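Local structure of beta-galactosidase (Marinomonas sp. ef1, 6Y2K) at residues 31-36 / 67-72; 135-140 / 237-242. The protein catalyses the hydrolysis of terminal beta-galactose residues from beta-galactosides, as a cold-active hexameric enzyme of glycoside hydrolase family 42. All coordinates share one frame; numbering follows the deposited sequence.

Interactions 1 and 2 join strands two to three and four to five of the same eight-stranded parallel barrel, their centres about 8 Å apart. Strands 67-71 and 134-138 are neighbours, so the two contacts merge into one sheet: Ala-135 N lies 2.9 Å from Val-68 O, a probable hydrogen bond. Nearer the C-terminal ends Thr-72 OG1 meets Asp-140 N at 2.8 Å, also a probable bond. On the outer face Leu-70 CD1 packs on Trp-137 CH2. Inside, Arg-33 NH1 hydrogen-bonds Gln-138 OE1 and forms a salt bridge with Glu-314 OE2. Glu-314 lies near the C-terminal end of the seventh strand, where relatives carry the nucleophile, so both contacts probably border the active site.

Interaction 1: residues 31-36 / 67-72; sequences YVRVGE and KVILGT
Strands 31-34 and 67-71 run parallel, their axes closing to 4.5 Å at an angle of 23°, with four backbone hydrogen bonds between them. Val-32 N and Val-34 N reach across to Lys-67 O and Ile-69 O, while Ile-69 N and Gly-71 N return to Val-32 O and Val-34 O. Tyr-31 and Lys-67 lie alongside each other: the lysine CB sits over one ring face, 4.0 Å from the Tyr-31 centroid, and Lys-67 CD reaches Tyr-31 OH at 3.5 Å. Ile-69 CG1 meets the ring edge instead, 4.2 Å from Tyr-31 CD2. An alanine in place of Tyr-31 would probably leave the lysine chain less well ordered and cost Ile-69 this neighbour. The pair forms the second and third strands of a TIM barrel, with Arg-33 and Ile-69 facing inward and Val-34, Val-68 and Leu-70 outward. Val-34 CG2, in the crowded position between the backbone N and the carbonyl carbon, touches Val-68 CG1 at 4.0 Å and also Leu-70 CD2. Arg-33 NH2 lies 3.0 Å from Glu-36 OE2, which is well out of the guanidinium plane, so charge alone links them; Tyr-8 OH hydrogen-bonds that oxygen. Gly-71 lies so close to Glu-36 CB that no side chain fits there.

Interaction 2: residues 135-140 / 237-242; sequences ASWQTD and RDLVHN
Four backbone hydrogen bonds join the parallel strands 135-138 and 238-242: Asp-238 N to Ala-135 O, Trp-137 N to Asp-238 O, Val-240 N to Trp-137 O and Thr-139 N to Val-240 O. Asp-238 O is gripped twice: Trp-137 N approaches in the carbonyl plane at 2.9 Å, and Ser-136 OG, swung anti to its own backbone N (chi1 170°), donates at 2.8 Å from above that plane. Farther along, His-241 ND1 donates to Thr-139 O at 2.7 Å, with the oxygen in the ring plane though the bond is bent, and this fixes the proton on ND1. A weak second bond runs from His-241 ND1 to Thr-139 OG1, 3.4 Å away, whose stronger partner is Asn-223. The extended Gln-138 side chain donates NE2 to Asp-140 O at 2.9 Å, nearly straight at 164° and on a lone pair. Its amide stacks on that of Asn-242, the planes 16° apart and Gln-138 OE1 3.4 Å from Asn-242 CG, while Asn-242 ND2 is bonded to Asn-141. Charges are met outside the pair: Asp-140 by Arg-104, with Thr-74 at its other oxygen, and Asp-238 by Arg-309. Trp-137 NE1 bonds to Ser-234, and its indole presents CD1 edge-on to Arg-237 CB at 3.9 Å. Within the barrel Ser-136, Gln-138, Val-240 and Asn-242 look across to strand 310-315, touching Trp-311 or Met-313. Outside, Trp-137 and Leu-239 lie side by side beneath helix 205-233, against Leu-230 and Arg-231 respectively, with strand 67-71 flanking one edge of the pair and strand 261-266 the other.

Interaction 1: residues 31-36 / 67-72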
loop_
_atom_site.group_PDB
_atom_site.type_symbol
_atom_site.label_atom_id
_atom_site.label_comp_id
_atom_site.label_asym_id
_atom_site.label_seq_id
_atom_site.Cartn_x
_atom_site.Cartn_y
_atom_site.Cartn_z
ATOM N N TYR A 31 -43.751 25.310 -19.531
ATOM C CA TYR A 31 -43.056 25.643 -20.778
ATOM C C TYR A 31 -42.640 24.375 -21.515
ATOM O O TYR A 31 -42.265 23.384 -20.897
ATOM C CB TYR A 31 -41.800 26.473 -20.509
ATOM C CG TYR A 31 -42.066 27.916 -20.191
ATOM C CD1 TYR A 31 -42.611 28.279 -18.964
ATOM C CD2 TYR A 31 -41.760 28.924 -21.102
ATOM C CE1 TYR A 31 -42.860 29.605 -18.654
ATOM C CE2 TYR A 31 -41.999 30.257 -20.803
ATOM C CZ TYR A 31 -42.554 30.592 -19.578
ATOM O OH TYR A 31 -42.800 31.907 -19.253
ATOM N N VAL A 32 -42.699 24.421 -22.845
ATOM C CA VAL A 32 -42.348 23.277 -23.684
ATOM C C VAL A 32 -41.507 23.745 -24.866
ATOM O O VAL A 32 -41.923 24.655 -25.593
ATOM C CB VAL A 32 -43.608 22.560 -24.214
ATOM C CG1 VAL A 32 -43.229 21.326 -25.036
ATOM C CG2 VAL A 32 -44.527 22.177 -23.062
ATOM N N ARG A 33 -40.339 23.126 -25.069
ATOM C CA ARG A 33 -39.501 23.441 -26.228
ATOM C C ARG A 33 -39.766 22.446 -27.362
ATOM O O ARG A 33 -39.859 21.241 -27.131
ATOM C CB ARG A 33 -38.015 23.453 -25.864
ATOM C CG ARG A 33 -37.132 24.030 -26.961
ATOM C CD ARG A 33 -35.656 23.770 -26.721
ATOM N NE ARG A 33 -35.345 22.342 -26.748
ATOM C CZ ARG A 33 -34.146 21.821 -26.490
ATOM N NH1 ARG A 33 -33.108 22.603 -26.197
ATOM N NH2 ARG A 33 -33.986 20.501 -26.531
ATOM N N VAL A 34 -39.920 22.964 -28.582
ATOM C CA VAL A 34 -40.037 22.128 -29.785
ATOM C C VAL A 34 -39.285 22.728 -30.980
ATOM O O VAL A 34 -39.018 23.932 -31.013
ATOM C CB VAL A 34 -41.516 21.899 -30.208
ATOM C CG1 VAL A 34 -42.329 21.307 -29.061
ATOM C CG2 VAL A 34 -42.159 23.178 -30.723
ATOM N N GLY A 35 -38.945 21.870 -31.946
ATOM C CA GLY A 35 -38.604 22.304 -33.311
ATOM C C GLY A 35 -37.150 22.356 -33.771
ATOM O O GLY A 35 -36.901 22.406 -34.982
ATOM N N GLU A 36 -36.193 22.325 -32.843
ATOM C CA GLU A 36 -34.777 22.587 -33.192
ATOM C C GLU A 36 -34.078 21.520 -34.058
ATOM O O GLU A 36 -33.030 21.804 -34.639
ATOM C CB GLU A 36 -33.935 22.928 -31.938
ATOM C CG GLU A 36 -33.392 21.760 -31.097
ATOM C CD GLU A 36 -34.436 21.002 -30.281
ATOM O OE1 GLU A 36 -35.660 21.286 -30.372
ATOM O OE2 GLU A 36 -34.016 20.093 -29.530
ATOM N N LYS A 67 -46.800 27.350 -22.561
ATOM C CA LYS A 67 -46.058 28.361 -23.296
ATOM C C LYS A 67 -44.919 27.694 -24.047
ATOM O O LYS A 67 -44.201 26.883 -23.471
ATOM C CB LYS A 67 -45.484 29.397 -22.332
ATOM C CG LYS A 67 -46.529 30.272 -21.659
ATOM C CD LYS A 67 -45.863 31.414 -20.905
ATOM C CE LYS A 67 -46.861 32.501 -20.535
ATOM N NZ LYS A 67 -47.992 31.952 -19.737
ATOM N N VAL A 68 -44.736 28.041 -25.319
ATOM C CA VAL A 68 -43.800 27.316 -26.178
ATOM C C VAL A 68 -42.511 28.097 -26.423
ATOM O O VAL A 68 -42.541 29.304 -26.668
ATOM C CB VAL A 68 -44.453 26.908 -27.513
ATOM C CG1 VAL A 68 -43.423 26.264 -28.452
ATOM C CG2 VAL A 68 -45.602 25.940 -27.246
ATOM N N ILE A 69 -41.385 27.380 -26.337
ATOM C CA ILE A 69 -40.080 27.872 -26.756
ATOM C C ILE A 69 -39.813 27.212 -28.102
ATOM O O ILE A 69 -39.642 25.997 -28.163
ATOM C CB ILE A 69 -38.956 27.475 -25.764
ATOM C CG1 ILE A 69 -39.246 27.988 -24.343
ATOM C CG2 ILE A 69 -37.599 27.984 -26.251
ATOM C CD1 ILE A 69 -38.555 27.194 -23.247
ATOM N N LEU A 70 -39.775 28.003 -29.175
ATOM C CA LEU A 70 -39.648 27.462 -30.530
ATOM C C LEU A 70 -38.174 27.500 -30.936
ATOM O O LEU A 70 -37.550 28.553 -30.905
ATOM C CB LEU A 70 -40.471 28.294 -31.524
ATOM C CG LEU A 70 -41.391 27.602 -32.530
ATOM C CD1 LEU A 70 -41.727 28.562 -33.672
ATOM C CD2 LEU A 70 -40.874 26.271 -33.060
ATOM N N GLY A 71 -37.617 26.358 -31.315
ATOM C CA GLY A 71 -36.212 26.299 -31.751
ATOM C C GLY A 71 -36.048 26.441 -33.260
ATOM O O GLY A 71 -36.732 25.749 -34.006
ATOM N N THR A 72 -35.143 27.316 -33.713
ATOM C CA THR A 72 -34.769 27.347 -35.123
ATOM C C THR A 72 -33.965 26.064 -35.393
ATOM O O THR A 72 -33.176 25.648 -34.544
ATOM C CB THR A 72 -33.967 28.607 -35.558
ATOM O OG1 THR A 72 -32.669 28.640 -34.943
ATOM C CG2 THR A 72 -34.735 29.872 -35.235
HETATM O O HOH W 1 -31.163 23.735 -34.287
#

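Interaction 2: residues 135-140 / 237-242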
loop_
_atom_site.group_PDB
_atom_site.type_symbol
_atom_site.label_atom_id
_atom_site.label_comp_id
_atom_site.label_asym_id
_atom_site.label_seq_id
_atom_site.Cartn_x
_atom_site.Cartn_y
_atom_site.Cartn_z
ATOM N N ALA A 135 -43.831 31.859 -26.782
ATOM C CA ALA A 135 -43.363 32.815 -25.783
ATOM C C ALA A 135 -41.892 33.181 -25.956
ATOM O O ALA A 135 -41.450 34.228 -25.473
ATOM C CB ALA A 135 -43.600 32.251 -24.394
ATOM N N SER A 136 -41.146 32.334 -26.670
ATOM C CA SER A 136 -39.695 32.420 -26.714
ATOM C C SER A 136 -39.141 31.691 -27.932
ATOM O O SER A 136 -39.791 30.782 -28.455
ATOM C CB SER A 136 -39.140 31.788 -25.430
ATOM O OG SER A 136 -37.736 31.628 -25.479
ATOM N N TRP A 137 -37.939 32.078 -28.369
ATOM C CA TRP A 137 -37.221 31.345 -29.414
ATOM C C TRP A 137 -35.845 30.930 -28.928
ATOM O O TRP A 137 -35.134 31.748 -28.346
ATOM C CB TRP A 137 -37.026 32.206 -30.665
ATOM C CG TRP A 137 -38.269 32.555 -31.428
ATOM C CD1 TRP A 137 -39.152 33.550 -31.137
ATOM C CD2 TRP A 137 -38.739 31.938 -32.626
ATOM N NE1 TRP A 137 -40.149 33.583 -32.072
ATOM C CE2 TRP A 137 -39.917 32.610 -33.005
ATOM C CE3 TRP A 137 -38.269 30.888 -33.428
ATOM C CZ2 TRP A 137 -40.643 32.265 -34.153
ATOM C CZ3 TRP A 137 -38.988 30.544 -34.571
ATOM C CH2 TRP A 137 -40.166 31.226 -34.918
ATOM N N GLN A 138 -35.471 29.674 -29.186
ATOM C CA GLN A 138 -34.083 29.210 -29.036
ATOM C C GLN A 138 -33.419 29.242 -30.404
ATOM O O GLN A 138 -33.907 28.600 -31.340
ATOM C CB GLN A 138 -34.026 27.776 -28.489
ATOM C CG GLN A 138 -32.603 27.212 -28.380
ATOM C CD GLN A 138 -32.571 25.776 -27.909
ATOM O OE1 GLN A 138 -32.815 25.506 -26.741
ATOM N NE2 GLN A 138 -32.261 24.847 -28.816
ATOM N N THR A 139 -32.313 29.972 -30.532
ATOM C CA THR A 139 -31.530 29.955 -31.770
ATOM C C THR A 139 -30.691 28.680 -31.844
ATOM O O THR A 139 -29.940 28.388 -30.926
ATOM C CB THR A 139 -30.596 31.166 -31.871
ATOM O OG1 THR A 139 -29.820 31.279 -30.672
ATOM C CG2 THR A 139 -31.408 32.441 -32.082
ATOM N N ASP A 140 -30.839 27.912 -32.919
ATOM C CA ASP A 140 -29.958 26.772 -33.186
ATOM C C ASP A 140 -30.063 25.770 -31.993
ATOM O O ASP A 140 -31.169 25.567 -31.446
ATOM C CB ASP A 140 -28.536 27.317 -33.461
ATOM C CG ASP A 140 -27.623 26.343 -34.218
ATOM O OD1 ASP A 140 -26.942 25.530 -33.533
ATOM O OD2 ASP A 140 -27.518 26.447 -35.466
ATOM N N ARG A 237 -41.006 38.352 -27.735
ATOM C CA ARG A 237 -40.594 36.983 -27.391
ATOM C C ARG A 237 -39.165 36.980 -26.818
ATOM O O ARG A 237 -38.300 37.689 -27.327
ATOM C CB ARG A 237 -40.666 36.064 -28.617
ATOM C CG ARG A 237 -42.047 35.498 -28.901
ATOM C CD ARG A 237 -43.094 36.561 -29.227
ATOM N NE ARG A 237 -44.395 35.947 -29.486
ATOM C CZ ARG A 237 -45.494 36.609 -29.846
ATOM N NH1 ARG A 237 -46.625 35.941 -30.052
ATOM N NH2 ARG A 237 -45.472 37.930 -30.018
ATOM N N ASP A 238 -38.934 36.188 -25.768
ATOM C CA ASP A 238 -37.596 36.036 -25.194
ATOM C C ASP A 238 -36.707 35.235 -26.137
ATOM O O ASP A 238 -37.052 34.117 -26.508
ATOM C CB ASP A 238 -37.645 35.304 -23.849
ATOM C CG ASP A 238 -38.263 36.134 -22.741
ATOM O OD1 ASP A 238 -38.050 37.358 -22.695
ATOM O OD2 ASP A 238 -38.917 35.538 -21.875
ATOM N N LEU A 239 -35.584 35.818 -26.537
ATOM C CA LEU A 239 -34.606 35.115 -27.373
ATOM C C LEU A 239 -33.533 34.537 -26.458
ATOM O O LEU A 239 -32.978 35.244 -25.608
ATOM C CB LEU A 239 -34.013 36.063 -28.412
ATOM C CG LEU A 239 -35.048 36.847 -29.246
ATOM C CD1 LEU A 239 -34.360 37.690 -30.296
ATOM C CD2 LEU A 239 -36.049 35.904 -29.899
ATOM N N VAL A 240 -33.260 33.250 -26.642
ATOM C CA VAL A 240 -32.408 32.479 -25.745
ATOM C C VAL A 240 -31.533 31.542 -26.568
ATOM O O VAL A 240 -31.896 31.168 -27.691
ATOM C CB VAL A 240 -33.274 31.697 -24.713
ATOM C CG1 VAL A 240 -34.197 30.687 -25.376
ATOM C CG2 VAL A 240 -32.423 31.012 -23.648
ATOM N N HIS A 241 -30.369 31.200 -26.023
ATOM C CA HIS A 241 -29.582 30.088 -26.524
ATOM C C HIS A 241 -29.250 29.127 -25.379
ATOM O O HIS A 241 -29.214 29.533 -24.206
ATOM C CB HIS A 241 -28.307 30.552 -27.235
ATOM C CG HIS A 241 -27.591 29.424 -27.901
ATOM N ND1 HIS A 241 -28.060 28.834 -29.055
ATOM C CD2 HIS A 241 -26.516 28.695 -27.516
ATOM C CE1 HIS A 241 -27.281 27.818 -29.374
ATOM N NE2 HIS A 241 -26.338 27.709 -28.455
ATOM N N ASN A 242 -29.051 27.850 -25.722
ATOM C CA ASN A 242 -28.751 26.809 -24.733
ATOM C C ASN A 242 -27.248 26.473 -24.714
ATOM O O ASN A 242 -26.735 25.804 -25.604
ATOM C CB ASN A 242 -29.654 25.566 -24.905
ATOM C CG ASN A 242 -29.549 24.910 -26.278
ATOM O OD1 ASN A 242 -29.283 25.564 -27.290
ATOM N ND2 ASN A 242 -29.772 23.599 -26.313
#